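Local coordinates for putative curved DNA-binding protein (Chaetomium thermophilum var. thermophilum DSM 1495, PDB 4IPA), which is an Arx1 with the methionine-aminopeptidase (M24) fold, linked to ribosome biogenesis and possibly able to bind DNA, at residues G252-C257 with R344-I349. Sequence-based numbering, arbitrary orientation.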
loop_
_atom_site.group_PDB
_atom_site.type_symbol
_atom_site.label_atom_id
_atom_site.label_comp_id
_atom_site.label_asym_id
_atom_site.label_seq_id
_atom_site.Cartn_x
_atom_site.Cartn_y
_atom_site.Cartn_z
ATOM N N GLY A 252 5.918 -5.530 0.750
ATOM C CA GLY A 252 4.748 -4.677 0.835
ATOM C C GLY A 252 3.649 -5.321 0.001
ATOM O O GLY A 252 3.658 -5.253 -1.225
ATOM N N VAL A 253 2.707 -5.979 0.665
ATOM C CA VAL A 253 1.693 -6.736 -0.041
ATOM C C VAL A 253 0.416 -5.918 -0.227
ATOM O O VAL A 253 -0.210 -5.496 0.763
ATOM C CB VAL A 253 1.332 -8.036 0.713
ATOM C CG1 VAL A 253 0.225 -8.788 -0.048
ATOM C CG2 VAL A 253 2.583 -8.924 0.918
ATOM N N GLU A 254 0.043 -5.701 -1.491
ATOM C CA GLU A 254 -1.136 -4.903 -1.829
ATOM C C GLU A 254 -2.171 -5.673 -2.631
ATOM O O GLU A 254 -1.838 -6.428 -3.565
ATOM C CB GLU A 254 -0.769 -3.635 -2.611
ATOM C CG GLU A 254 -1.979 -2.703 -2.805
ATOM C CD GLU A 254 -1.695 -1.440 -3.605
ATOM O OE1 GLU A 254 -0.522 -1.037 -3.715
ATOM O OE2 GLU A 254 -2.665 -0.841 -4.132
ATOM N N VAL A 255 -3.432 -5.472 -2.257
ATOM C CA VAL A 255 -4.563 -5.880 -3.089
ATOM C C VAL A 255 -5.520 -4.715 -3.286
ATOM O O VAL A 255 -5.660 -3.860 -2.400
ATOM C CB VAL A 255 -5.357 -7.052 -2.484
ATOM C CG1 VAL A 255 -4.476 -8.290 -2.382
ATOM C CG2 VAL A 255 -5.956 -6.668 -1.122
ATOM N N GLY A 256 -6.179 -4.696 -4.443
ATOM C CA GLY A 256 -7.230 -3.732 -4.702
ATOM C C GLY A 256 -8.403 -4.289 -5.502
ATOM O O GLY A 256 -8.246 -5.084 -6.436
ATOM N N CYS A 257 -9.601 -3.863 -5.134
ATOM C CA CYS A 257 -10.786 -4.277 -5.864
ATOM C C CYS A 257 -11.598 -3.082 -6.318
ATOM O O CYS A 257 -11.427 -1.958 -5.835
ATOM C CB CYS A 257 -11.636 -5.210 -5.019
ATOM S SG CYS A 257 -10.907 -6.832 -4.837
ATOM N N ARG A 344 -8.743 -0.771 -1.189
ATOM C CA ARG A 344 -7.342 -1.228 -1.194
ATOM C C ARG A 344 -6.831 -1.564 0.206
ATOM O O ARG A 344 -7.189 -0.920 1.204
ATOM C CB ARG A 344 -6.401 -0.182 -1.829
ATOM C CG ARG A 344 -6.764 0.230 -3.262
ATOM C CD ARG A 344 -5.629 1.020 -3.953
ATOM N NE ARG A 344 -5.314 2.253 -3.240
ATOM C CZ ARG A 344 -4.229 2.432 -2.486
ATOM N NH1 ARG A 344 -3.322 1.462 -2.352
ATOM N NH2 ARG A 344 -4.046 3.591 -1.877
ATOM N N LEU A 345 -6.005 -2.593 0.280
ATOM C CA LEU A 345 -5.270 -2.881 1.503
ATOM C C LEU A 345 -3.800 -3.063 1.173
ATOM O O LEU A 345 -3.445 -3.546 0.100
ATOM C CB LEU A 345 -5.799 -4.146 2.160
ATOM C CG LEU A 345 -7.246 -4.080 2.657
ATOM C CD1 LEU A 345 -7.807 -5.501 2.845
ATOM C CD2 LEU A 345 -7.318 -3.265 3.943
ATOM N N LEU A 346 -2.945 -2.687 2.112
ATOM C CA LEU A 346 -1.521 -2.819 1.923
ATOM C C LEU A 346 -0.955 -3.190 3.283
ATOM O O LEU A 346 -1.161 -2.490 4.284
ATOM C CB LEU A 346 -0.896 -1.522 1.370
ATOM C CG LEU A 346 0.406 -1.683 0.560
ATOM C CD1 LEU A 346 0.797 -0.420 -0.262
ATOM C CD2 LEU A 346 1.564 -2.130 1.451
ATOM N N THR A 347 -0.262 -4.316 3.306
ATOM C CA THR A 347 0.306 -4.852 4.523
ATOM C C THR A 347 1.795 -5.073 4.285
ATOM O O THR A 347 2.191 -5.624 3.258
ATOM C CB THR A 347 -0.351 -6.210 4.866
ATOM O OG1 THR A 347 -1.782 -6.063 4.915
ATOM C CG2 THR A 347 0.155 -6.742 6.204
ATOM N N THR A 348 2.628 -4.655 5.225
ATOM C CA THR A 348 4.047 -4.997 5.161
ATOM C C THR A 348 4.297 -6.273 5.964
ATOM O O THR A 348 4.035 -6.306 7.160
ATOM C CB THR A 348 4.917 -3.852 5.692
ATOM O OG1 THR A 348 4.790 -2.727 4.812
ATOM C CG2 THR A 348 6.408 -4.293 5.765
ATOM N N ILE A 349 4.772 -7.324 5.303
ATOM C CA ILE A 349 4.980 -8.610 5.969
ATOM C C ILE A 349 6.437 -9.039 6.057
ATOM O O ILE A 349 7.290 -8.584 5.293
ATOM C CB ILE A 349 4.256 -9.766 5.251
ATOM C CG1 ILE A 349 4.899 -10.007 3.879
ATOM C CG2 ILE A 349 2.745 -9.515 5.188
ATOM C CD1 ILE A 349 4.315 -11.169 3.104
HETATM O O HOH W 1 -2.435 -6.146 2.204
#
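Arg344 lies near the start of strand 342-352, diagonally across from Glu254 of the neighbouring strand 250-258, in the antiparallel sheet of this M24-family (pita-bread) fold. Its CG passes 4.2 Å from Gly256 CA, where a side chain would crowd it; beyond, the bend at chi3 (-61°) turns NE back toward its own strand. NH1 of Arg344 makes a salt bridge to Glu254 OE2 at 3.0 Å, meeting that oxygen from above the carboxylate, with the two planes 58° apart. A leucine in place of Glu254 would probably leave the buried Arg344 guanidinium without this countercharge. On the other face, Leu345 lies alongside Val255, CB to CG2 4.1 Å, while their backbones exchange a pair of N-H...O bonds. Leu346 returns to the glutamate's face, where its fork fits: CD1 lies 3.7 Å from Glu254 OE1, and CD2 covers Gly252, which has no side chain of its own. Thr347 repeats the paired backbone bonds, now with Val253; its OG1 donates to a water (2.8 Å), which in turn donates to Val253 O (2.7 Å). Thr348 turns its hydroxyl to Ile130 O, joining it to strand 127-136. Farther along, Ile349 swings its tip back so that CD1 meets Val253 CG2 at 3.6 Å.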